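Local coordinates for uncharacterized protein (Methanothermobacter thermautotrophicus, PDB 1IHN) that is of unknown function but belongs to the DUF498/DUF598 family and has a tertiary fold that was novel when its structure was determined, at residues His47-Ala50 and Glu51-Glu55; Leu86-Cys89 and Glu90-Arg94; Lys93-Asn96 and Glu97-Ala101. All coordinates share one frame; numbering follows the deposited sequence.

Contact 1 (His47-Ala50 and Glu51-Glu55)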
ATOM      1  N   HIS A  47      -7.104   2.284  11.511  1.00 33.81           N
ATOM      2  CA  HIS A  47      -5.694   2.444  11.867  1.00 34.51           C
ATOM      3  C   HIS A  47      -5.047   1.093  12.119  1.00 35.80           C
ATOM      4  O   HIS A  47      -3.825   0.979  12.243  1.00 36.89           O
ATOM      5  CB  HIS A  47      -5.547   3.320  13.105  1.00 41.59           C
ATOM      6  CG  HIS A  47      -4.719   4.541  12.872  1.00 58.80           C
ATOM      7  ND1 HIS A  47      -5.133   5.571  12.055  1.00 65.81           N
ATOM      8  CD2 HIS A  47      -3.483   4.878  13.310  1.00 65.67           C
ATOM      9  CE1 HIS A  47      -4.186   6.492  12.001  1.00 72.73           C
ATOM     10  NE2 HIS A  47      -3.175   6.095  12.752  1.00 72.36           N
ATOM     11  N   VAL A  48      -5.889   0.072  12.222  1.00 33.64           N
ATOM     12  CA  VAL A  48      -5.438  -1.297  12.403  1.00 33.33           C
ATOM     13  C   VAL A  48      -5.925  -1.935  11.115  1.00 36.85           C
ATOM     14  O   VAL A  48      -7.127  -1.949  10.846  1.00 37.87           O
ATOM     15  CB  VAL A  48      -6.133  -1.993  13.604  1.00 36.99           C
ATOM     16  CG1 VAL A  48      -5.761  -3.472  13.643  1.00 33.86           C
ATOM     17  CG2 VAL A  48      -5.728  -1.323  14.903  1.00 32.04           C
HETATM   18  N   MSE A  49      -5.002  -2.442  10.310  1.00 34.09           N
HETATM   19  CA  MSE A  49      -5.379  -3.050   9.044  1.00 34.16           C
HETATM   20  C   MSE A  49      -5.791  -4.497   9.199  1.00 33.92           C
HETATM   21  O   MSE A  49      -5.077  -5.295   9.806  1.00 32.24           O
HETATM   22  CB  MSE A  49      -4.224  -2.960   8.048  1.00 38.71           C
HETATM   23  CG  MSE A  49      -4.602  -3.383   6.639  1.00 42.25           C
HETATM   24 SE   MSE A  49      -3.112  -3.284   5.407  1.00 50.17          SE
HETATM   25  CE  MSE A  49      -2.911  -1.374   5.347  1.00 35.10           C
ATOM     26  N   ALA A  50      -6.951  -4.832   8.649  1.00 33.09           N
ATOM     27  CA  ALA A  50      -7.443  -6.199   8.706  1.00 33.06           C
ATOM     28  C   ALA A  50      -6.741  -6.955   7.584  1.00 39.34           C
ATOM     29  O   ALA A  50      -6.385  -6.359   6.559  1.00 40.25           O
ATOM     30  CB  ALA A  50      -8.947  -6.220   8.495  1.00 30.88           C
ATOM     31  N   GLU A  51      -6.531  -8.255   7.769  1.00 40.80           N
ATOM     32  CA  GLU A  51      -5.872  -9.045   6.737  1.00 41.70           C
ATOM     33  C   GLU A  51      -6.771  -9.146   5.515  1.00 34.05           C
ATOM     34  O   GLU A  51      -6.294  -9.352   4.400  1.00 29.89           O
ATOM     35  CB  GLU A  51      -5.532 -10.452   7.240  1.00 48.51           C
ATOM     36  CG  GLU A  51      -4.794 -11.279   6.186  1.00 64.19           C
ATOM     37  CD  GLU A  51      -4.479 -12.691   6.636  1.00 71.31           C
ATOM     38  OE1 GLU A  51      -5.420 -13.422   7.017  1.00 71.82           O
ATOM     39  OE2 GLU A  51      -3.287 -13.071   6.599  1.00 73.59           O
ATOM     40  N   GLU A  52      -8.075  -8.997   5.728  1.00 31.06           N
ATOM     41  CA  GLU A  52      -9.028  -9.063   4.631  1.00 33.81           C
ATOM     42  C   GLU A  52      -8.703  -8.000   3.578  1.00 31.58           C
ATOM     43  O   GLU A  52      -9.038  -8.159   2.406  1.00 36.17           O
ATOM     44  CB  GLU A  52     -10.460  -8.850   5.135  1.00 37.87           C
ATOM     45  CG  GLU A  52     -10.979  -9.912   6.091  1.00 52.30           C
ATOM     46  CD  GLU A  52     -10.806  -9.535   7.551  1.00 53.91           C
ATOM     47  OE1 GLU A  52      -9.665  -9.593   8.062  1.00 47.59           O
ATOM     48  OE2 GLU A  52     -11.823  -9.171   8.188  1.00 55.69           O
ATOM     49  N   GLU A  53      -8.062  -6.910   3.992  1.00 30.12           N
ATOM     50  CA  GLU A  53      -7.705  -5.855   3.046  1.00 34.84           C
ATOM     51  C   GLU A  53      -6.743  -6.358   1.970  1.00 33.50           C
ATOM     52  O   GLU A  53      -6.723  -5.832   0.858  1.00 32.93           O
ATOM     53  CB  GLU A  53      -7.092  -4.646   3.770  1.00 30.25           C
ATOM     54  CG  GLU A  53      -8.128  -3.710   4.381  1.00 32.23           C
ATOM     55  CD  GLU A  53      -7.590  -2.315   4.673  1.00 37.01           C
ATOM     56  OE1 GLU A  53      -7.027  -1.681   3.754  1.00 33.95           O
ATOM     57  OE2 GLU A  53      -7.740  -1.842   5.818  1.00 35.00           O
ATOM     58  N   LEU A  54      -5.956  -7.379   2.301  1.00 35.72           N
ATOM     59  CA  LEU A  54      -4.992  -7.960   1.360  1.00 38.13           C
ATOM     60  C   LEU A  54      -5.639  -8.978   0.422  1.00 43.37           C
ATOM     61  O   LEU A  54      -5.095  -9.290  -0.641  1.00 42.66           O
ATOM     62  CB  LEU A  54      -3.869  -8.668   2.119  1.00 41.80           C
ATOM     63  CG  LEU A  54      -2.984  -7.870   3.078  1.00 46.69           C
ATOM     64  CD1 LEU A  54      -2.062  -8.832   3.809  1.00 44.98           C
ATOM     65  CD2 LEU A  54      -2.177  -6.831   2.313  1.00 48.50           C
ATOM     66  N   GLU A  55      -6.793  -9.496   0.825  1.00 45.87           N
ATOM     67  CA  GLU A  55      -7.508 -10.503   0.049  1.00 47.93           C
ATOM     68  C   GLU A  55      -7.655 -10.168  -1.436  1.00 48.31           C
ATOM     69  O   GLU A  55      -7.454 -11.038  -2.290  1.00 45.69           O
ATOM     70  CB  GLU A  55      -8.887 -10.761   0.671  1.00 52.10           C
ATOM     71  CG  GLU A  55      -9.612 -11.976   0.095  1.00 73.38           C
ATOM     72  CD  GLU A  55     -10.778 -12.437   0.960  1.00 81.09           C
ATOM     73  OE1 GLU A  55     -11.684 -11.621   1.235  1.00 86.59           O
ATOM     74  OE2 GLU A  55     -10.792 -13.621   1.362  1.00 81.40           O
TER

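Contact 2 (Leu86-Cys89 and Glu90-Arg94)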
ATOM      1  N   LEU A  86       6.472  -1.042   5.782  1.00 37.14           N
ATOM      2  CA  LEU A  86       7.488  -0.005   5.906  1.00 38.89           C
ATOM      3  C   LEU A  86       6.844   1.372   5.919  1.00 39.11           C
ATOM      4  O   LEU A  86       5.724   1.545   5.432  1.00 38.41           O
ATOM      5  CB  LEU A  86       8.456  -0.071   4.718  1.00 34.11           C
ATOM      6  CG  LEU A  86       9.333  -1.314   4.562  1.00 40.78           C
ATOM      7  CD1 LEU A  86       9.964  -1.333   3.184  1.00 39.30           C
ATOM      8  CD2 LEU A  86      10.405  -1.318   5.647  1.00 42.87           C
ATOM      9  N   PRO A  87       7.532   2.369   6.500  1.00 37.85           N
ATOM     10  CA  PRO A  87       6.950   3.710   6.513  1.00 36.29           C
ATOM     11  C   PRO A  87       6.712   4.004   5.036  1.00 38.61           C
ATOM     12  O   PRO A  87       7.515   3.606   4.193  1.00 39.58           O
ATOM     13  CB  PRO A  87       8.065   4.559   7.113  1.00 41.79           C
ATOM     14  CG  PRO A  87       8.724   3.609   8.066  1.00 34.86           C
ATOM     15  CD  PRO A  87       8.802   2.335   7.249  1.00 38.83           C
ATOM     16  N   THR A  88       5.620   4.688   4.724  1.00 37.61           N
ATOM     17  CA  THR A  88       5.263   4.968   3.339  1.00 35.56           C
ATOM     18  C   THR A  88       6.366   5.471   2.412  1.00 36.28           C
ATOM     19  O   THR A  88       6.579   4.900   1.342  1.00 32.28           O
ATOM     20  CB  THR A  88       4.060   5.929   3.276  1.00 31.05           C
ATOM     21  OG1 THR A  88       2.959   5.336   3.973  1.00 32.30           O
ATOM     22  CG2 THR A  88       3.635   6.177   1.842  1.00 31.46           C
ATOM     23  N   CYS A  89       7.075   6.525   2.798  1.00 37.30           N
ATOM     24  CA  CYS A  89       8.116   7.034   1.916  1.00 39.65           C
ATOM     25  C   CYS A  89       9.254   6.032   1.699  1.00 36.59           C
ATOM     26  O   CYS A  89      10.006   6.138   0.732  1.00 37.02           O
ATOM     27  CB  CYS A  89       8.631   8.384   2.423  1.00 43.49           C
ATOM     28  SG  CYS A  89       7.385   9.721   2.285  1.00 59.96           S
ATOM     29  N   GLU A  90       9.373   5.053   2.591  1.00 33.41           N
ATOM     30  CA  GLU A  90      10.388   4.007   2.438  1.00 35.69           C
ATOM     31  C   GLU A  90       9.753   2.872   1.635  1.00 32.20           C
ATOM     32  O   GLU A  90      10.428   2.135   0.917  1.00 36.31           O
ATOM     33  CB  GLU A  90      10.835   3.470   3.802  1.00 39.73           C
ATOM     34  CG  GLU A  90      11.913   4.300   4.481  1.00 53.84           C
ATOM     35  CD  GLU A  90      12.214   3.833   5.897  1.00 62.29           C
ATOM     36  OE1 GLU A  90      12.479   2.624   6.095  1.00 59.25           O
ATOM     37  OE2 GLU A  90      12.192   4.684   6.813  1.00 63.26           O
ATOM     38  N   ALA A  91       8.439   2.745   1.757  1.00 29.10           N
ATOM     39  CA  ALA A  91       7.703   1.704   1.055  1.00 29.70           C
ATOM     40  C   ALA A  91       7.689   1.916  -0.453  1.00 25.71           C
ATOM     41  O   ALA A  91       7.827   0.958  -1.215  1.00 26.08           O
ATOM     42  CB  ALA A  91       6.272   1.625   1.587  1.00 27.05           C
ATOM     43  N   ILE A  92       7.529   3.165  -0.885  1.00 29.41           N
ATOM     44  CA  ILE A  92       7.483   3.461  -2.316  1.00 31.90           C
ATOM     45  C   ILE A  92       8.824   3.239  -2.990  1.00 28.38           C
ATOM     46  O   ILE A  92       8.881   2.891  -4.168  1.00 27.35           O
ATOM     47  CB  ILE A  92       7.036   4.915  -2.607  1.00 34.30           C
ATOM     48  CG1 ILE A  92       8.037   5.906  -2.015  1.00 34.92           C
ATOM     49  CG2 ILE A  92       5.651   5.157  -2.048  1.00 30.15           C
ATOM     50  CD1 ILE A  92       7.895   7.297  -2.585  1.00 42.39           C
ATOM     51  N   LYS A  93       9.906   3.451  -2.246  1.00 32.30           N
ATOM     52  CA  LYS A  93      11.237   3.242  -2.795  1.00 29.90           C
ATOM     53  C   LYS A  93      11.411   1.755  -3.055  1.00 29.90           C
ATOM     54  O   LYS A  93      11.906   1.351  -4.108  1.00 28.38           O
ATOM     55  CB  LYS A  93      12.317   3.706  -1.811  1.00 33.32           C
ATOM     56  CG  LYS A  93      12.415   5.211  -1.627  1.00 33.61           C
ATOM     57  CD  LYS A  93      13.606   5.563  -0.745  1.00 45.52           C
ATOM     58  CE  LYS A  93      13.682   7.060  -0.468  1.00 55.88           C
ATOM     59  NZ  LYS A  93      14.830   7.404   0.426  1.00 57.12           N
ATOM     60  N   ARG A  94      11.000   0.953  -2.076  1.00 31.80           N
ATOM     61  CA  ARG A  94      11.099  -0.497  -2.158  1.00 29.37           C
ATOM     62  C   ARG A  94      10.234  -1.026  -3.296  1.00 34.66           C
ATOM     63  O   ARG A  94      10.611  -1.975  -3.987  1.00 36.25           O
ATOM     64  CB  ARG A  94      10.657  -1.125  -0.833  1.00 32.52           C
ATOM     65  CG  ARG A  94      10.758  -2.644  -0.784  1.00 35.95           C
ATOM     66  CD  ARG A  94      12.211  -3.112  -0.846  1.00 43.64           C
ATOM     67  NE  ARG A  94      12.955  -2.735   0.353  1.00 46.31           N
ATOM     68  CZ  ARG A  94      12.919  -3.405   1.501  1.00 48.68           C
ATOM     69  NH1 ARG A  94      12.182  -4.503   1.616  1.00 38.65           N
ATOM     70  NH2 ARG A  94      13.615  -2.969   2.542  1.00 51.26           N
TER

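Contact 3 (Lys93-Asn96 and Glu97-Ala101)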
ATOM      1  N   LYS A  93       9.906   3.451  -2.246  1.00 32.30           N
ATOM      2  CA  LYS A  93      11.237   3.242  -2.795  1.00 29.90           C
ATOM      3  C   LYS A  93      11.411   1.755  -3.055  1.00 29.90           C
ATOM      4  O   LYS A  93      11.906   1.351  -4.108  1.00 28.38           O
ATOM      5  CB  LYS A  93      12.317   3.706  -1.811  1.00 33.32           C
ATOM      6  CG  LYS A  93      12.415   5.211  -1.627  1.00 33.61           C
ATOM      7  CD  LYS A  93      13.606   5.563  -0.745  1.00 45.52           C
ATOM      8  CE  LYS A  93      13.682   7.060  -0.468  1.00 55.88           C
ATOM      9  NZ  LYS A  93      14.830   7.404   0.426  1.00 57.12           N
ATOM     10  N   ARG A  94      11.000   0.953  -2.076  1.00 31.80           N
ATOM     11  CA  ARG A  94      11.099  -0.497  -2.158  1.00 29.37           C
ATOM     12  C   ARG A  94      10.234  -1.026  -3.296  1.00 34.66           C
ATOM     13  O   ARG A  94      10.611  -1.975  -3.987  1.00 36.25           O
ATOM     14  CB  ARG A  94      10.657  -1.125  -0.833  1.00 32.52           C
ATOM     15  CG  ARG A  94      10.758  -2.644  -0.784  1.00 35.95           C
ATOM     16  CD  ARG A  94      12.211  -3.112  -0.846  1.00 43.64           C
ATOM     17  NE  ARG A  94      12.955  -2.735   0.353  1.00 46.31           N
ATOM     18  CZ  ARG A  94      12.919  -3.405   1.501  1.00 48.68           C
ATOM     19  NH1 ARG A  94      12.182  -4.503   1.616  1.00 38.65           N
ATOM     20  NH2 ARG A  94      13.615  -2.969   2.542  1.00 51.26           N
ATOM     21  N   TYR A  95       9.066  -0.413  -3.478  1.00 34.20           N
ATOM     22  CA  TYR A  95       8.154  -0.808  -4.542  1.00 30.96           C
ATOM     23  C   TYR A  95       8.810  -0.533  -5.888  1.00 32.49           C
ATOM     24  O   TYR A  95       8.810  -1.391  -6.778  1.00 29.52           O
ATOM     25  CB  TYR A  95       6.842  -0.017  -4.463  1.00 24.68           C
ATOM     26  CG  TYR A  95       5.948  -0.235  -5.668  1.00 27.61           C
ATOM     27  CD1 TYR A  95       4.990  -1.247  -5.686  1.00 28.14           C
ATOM     28  CD2 TYR A  95       6.100   0.545  -6.816  1.00 27.58           C
ATOM     29  CE1 TYR A  95       4.205  -1.478  -6.823  1.00 29.29           C
ATOM     30  CE2 TYR A  95       5.328   0.323  -7.952  1.00 18.93           C
ATOM     31  CZ  TYR A  95       4.387  -0.686  -7.953  1.00 26.64           C
ATOM     32  OH  TYR A  95       3.652  -0.906  -9.096  1.00 29.66           O
ATOM     33  N   ASN A  96       9.356   0.673  -6.039  1.00 29.58           N
ATOM     34  CA  ASN A  96      10.008   1.046  -7.288  1.00 33.21           C
ATOM     35  C   ASN A  96      11.140   0.074  -7.573  1.00 36.60           C
ATOM     36  O   ASN A  96      11.374  -0.297  -8.723  1.00 39.97           O
ATOM     37  CB  ASN A  96      10.538   2.487  -7.231  1.00 28.16           C
ATOM     38  CG  ASN A  96       9.428   3.532  -7.347  1.00 32.30           C
ATOM     39  OD1 ASN A  96       8.341   3.255  -7.873  1.00 30.78           O
ATOM     40  ND2 ASN A  96       9.705   4.743  -6.875  1.00 28.22           N
ATOM     41  N   GLU A  97      11.826  -0.350  -6.515  1.00 38.97           N
ATOM     42  CA  GLU A  97      12.928  -1.298  -6.639  1.00 42.26           C
ATOM     43  C   GLU A  97      12.484  -2.586  -7.306  1.00 41.24           C
ATOM     44  O   GLU A  97      13.008  -2.972  -8.347  1.00 46.46           O
ATOM     45  CB  GLU A  97      13.486  -1.650  -5.262  1.00 43.90           C
ATOM     46  CG  GLU A  97      14.686  -0.848  -4.825  1.00 52.90           C
ATOM     47  CD  GLU A  97      15.162  -1.270  -3.452  1.00 54.77           C
ATOM     48  OE1 GLU A  97      15.376  -2.484  -3.249  1.00 52.64           O
ATOM     49  OE2 GLU A  97      15.320  -0.392  -2.578  1.00 57.55           O
ATOM     50  N   GLU A  98      11.521  -3.254  -6.683  1.00 42.95           N
ATOM     51  CA  GLU A  98      11.002  -4.518  -7.187  1.00 42.58           C
ATOM     52  C   GLU A  98      10.304  -4.383  -8.536  1.00 41.58           C
ATOM     53  O   GLU A  98      10.491  -5.217  -9.422  1.00 43.72           O
ATOM     54  CB  GLU A  98      10.063  -5.127  -6.147  1.00 42.05           C
ATOM     55  CG  GLU A  98      10.800  -5.661  -4.929  1.00 43.55           C
ATOM     56  CD  GLU A  98       9.916  -5.783  -3.707  1.00 54.61           C
ATOM     57  OE1 GLU A  98       8.739  -6.173  -3.858  1.00 60.05           O
ATOM     58  OE2 GLU A  98      10.400  -5.502  -2.590  1.00 57.88           O
ATOM     59  N   ARG A  99       9.504  -3.336  -8.697  1.00 42.98           N
ATOM     60  CA  ARG A  99       8.810  -3.108  -9.961  1.00 41.64           C
ATOM     61  C   ARG A  99       9.875  -2.891 -11.042  1.00 42.37           C
ATOM     62  O   ARG A  99       9.760  -3.407 -12.149  1.00 36.56           O
ATOM     63  CB  ARG A  99       7.896  -1.884  -9.847  1.00 38.29           C
ATOM     64  CG  ARG A  99       7.125  -1.515 -11.112  1.00 43.97           C
ATOM     65  CD  ARG A  99       6.196  -2.620 -11.585  1.00 40.70           C
ATOM     66  NE  ARG A  99       6.943  -3.759 -12.100  1.00 58.11           N
ATOM     67  CZ  ARG A  99       6.401  -4.771 -12.767  1.00 67.07           C
ATOM     68  NH1 ARG A  99       5.094  -4.789 -13.003  1.00 76.19           N
ATOM     69  NH2 ARG A  99       7.167  -5.759 -13.207  1.00 67.10           N
ATOM     70  N   SER A 100      10.921  -2.140 -10.705  1.00 44.39           N
ATOM     71  CA  SER A 100      12.010  -1.885 -11.646  1.00 50.29           C
ATOM     72  C   SER A 100      12.698  -3.188 -12.045  1.00 51.29           C
ATOM     73  O   SER A 100      13.145  -3.342 -13.181  1.00 48.36           O
ATOM     74  CB  SER A 100      13.045  -0.937 -11.034  1.00 50.43           C
ATOM     75  OG  SER A 100      12.567   0.394 -11.009  1.00 54.37           O
ATOM     76  N   ALA A 101      12.782  -4.125 -11.107  1.00 51.16           N
ATOM     77  CA  ALA A 101      13.416  -5.407 -11.380  1.00 51.09           C
ATOM     78  C   ALA A 101      12.476  -6.357 -12.122  1.00 50.83           C
ATOM     79  O   ALA A 101      12.866  -7.464 -12.477  1.00 55.68           O
ATOM     80  CB  ALA A 101      13.887  -6.044 -10.080  1.00 45.70           C
TER

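Contact 1 (His47-Ala50 and Glu51-Glu55)
The turn that leads the chain from strand 48-49 into the short helix 52-58 brings Met49 and Ala50 against Glu52 and Glu53. One hydrogen bond closes it, from Glu53 N to Ala50 O at 3.1 Å, somewhat bent at the proton (151°) and with the donor standing above the carbonyl plane. The same three-residue spacing recurs at once in the bond from Leu54 N to Glu51 O, 2.9 Å, and in the next one from Glu55 N to Glu52 O, so the chain here is wound in the tight manner of a 3-10 turn. Glu53 folds back over the carbonyl its own N-H binds, CB lying 3.3 Å from Ala50 O. With CG beside the backbone N (chi1 -81°) and the rest of the chain extended, its carboxylate is carried back to the strand, where it crosses Met49, a selenomethionine, at about a right angle and sets OE2 3.6 Å from the Met49 CG methylene. The Glu53 carboxylate is bound outside the turn: OE1 forms a salt bridge with Arg34, and OE2 a hydrogen bond with Ser39 OG, which also bonds to Ala50 N. Glu52 reaches the Ala50 methyl with its carboxylate. Its chain is bent at chi2 (95°), which turns the group inward until OE1 is 3.5 Å from Ala50 CB; that oxygen also forms a salt bridge with Lys42 of helix 36-43. Ala50 CB also touches Ile38 and Tyr43 of that helix. Met49 and Leu54 both pack on Ile67 and Ile108 of the five-stranded mixed sheet. The whole is a strand-turn-helix junction, Met49 and Leu54 laid on the sheet, Ala50 against helix 36-43, and Glu52 and Glu53 tied to that helix, Glu53 also to Arg34.

Contact 2 (Leu86-Cys89 and Glu90-Arg94)
Leu86, Glu90 and Cys89 carry most of the contact at the start of helix 88-100, which begins directly after strand 84-86 with Pro87 at the N-cap position. Leu86 points toward the helix: its CB lies 4.2 Å from Ala91 CB, and its CD1 methyl sits over the centre of one face of the Arg94 guanidinium, 3.9 Å above the plane. Arg94 reaches that methyl because its chain bends at both chi2 and chi3, and the two side chains cross at about a right angle. Glu90 rests on the proline, its extended chain placing OE2 3.8 Å from Pro87 CG. Two backbone donors share Pro87 O: Ala91 N, in the carbonyl plane at 2.7 Å, and Glu90 N, above that plane at 2.8 Å. Cys89 takes part through its carbonyl, with the aliphatic atoms Ile92 CG1 at 3.4 Å and Lys93 CG at 3.5 Å from Cys89 O, while its SG forms a disulfide with Cys7. This end of the helix is thus held from two directions: Cys7 and Phe4 of strand 4-8 meet Ile92, whereas Ala91 and Arg94 pack on Ile66 of strand 64-68, so the helix lies between the three-stranded antiparallel sheet and the five-stranded mixed sheet.

Contact 3 (Lys93-Asn96 and Glu97-Ala101)
Tyr95 and Arg99 form the packed part of this contact. Their side chains run side by side in the same direction, with Tyr95 CE2 3.9 Å from Arg99 CB and the ring and guanidinium planes 86° apart. Tyr95 OH bonds to Tyr14 OH and its ring meets Phe4 edge to face, so an alanine here would probably leave the Tyr14 hydroxyl and the Phe4 ring without these partners and the Arg99 methylenes freer to turn. Glu98 is also close-packed: OE2 touches the aliphatic Arg94 CG at 3.4 Å, while OE1 bonds to Ser64. The C-terminal turn is closely bonded, Ser100 N and Ser100 OG both donating to Asn96 O, each at 2.7 Å, from opposite faces of the carbonyl plane; OG can do so because it stands beside its own backbone N (chi1 -75°). The loose side is that of exposed Lys93 and Glu97. Glu97 OE1 stays 4.3 Å from Arg94 NE and well out of the guanidinium plane, at most a general attraction of charges, not a salt bridge. Backbone bonds such as Arg99 N to Tyr95 O, 2.8 Å, run throughout at four-residue spacing, the pattern of an amphipathic alpha-helix with Tyr95 on the protein side and Lys93 and Glu97 on the exposed side.

Contact 1 is largely buried, contact 2 partly so, and contact 3 lies at the surface. Contacts 2 and 3 are overlapping stretches along helix 88-100, sharing Lys93 and Arg94, with centres about 10 Å apart. Contact 1 lies across the chain's centre from both, its centre about 18 Å from that of contact 2 and 23 Å from that of contact 3. The helices at 52-58 and 88-100 both pack on strand 64-68. The chemistry follows the setting: the Glu52 and Glu53 carboxylates of contact 1 are bound by partners outside it, contact 2 joins aliphatic packing to a disulfide, and contact 3 combines regular helical bonding with loosely paired charges.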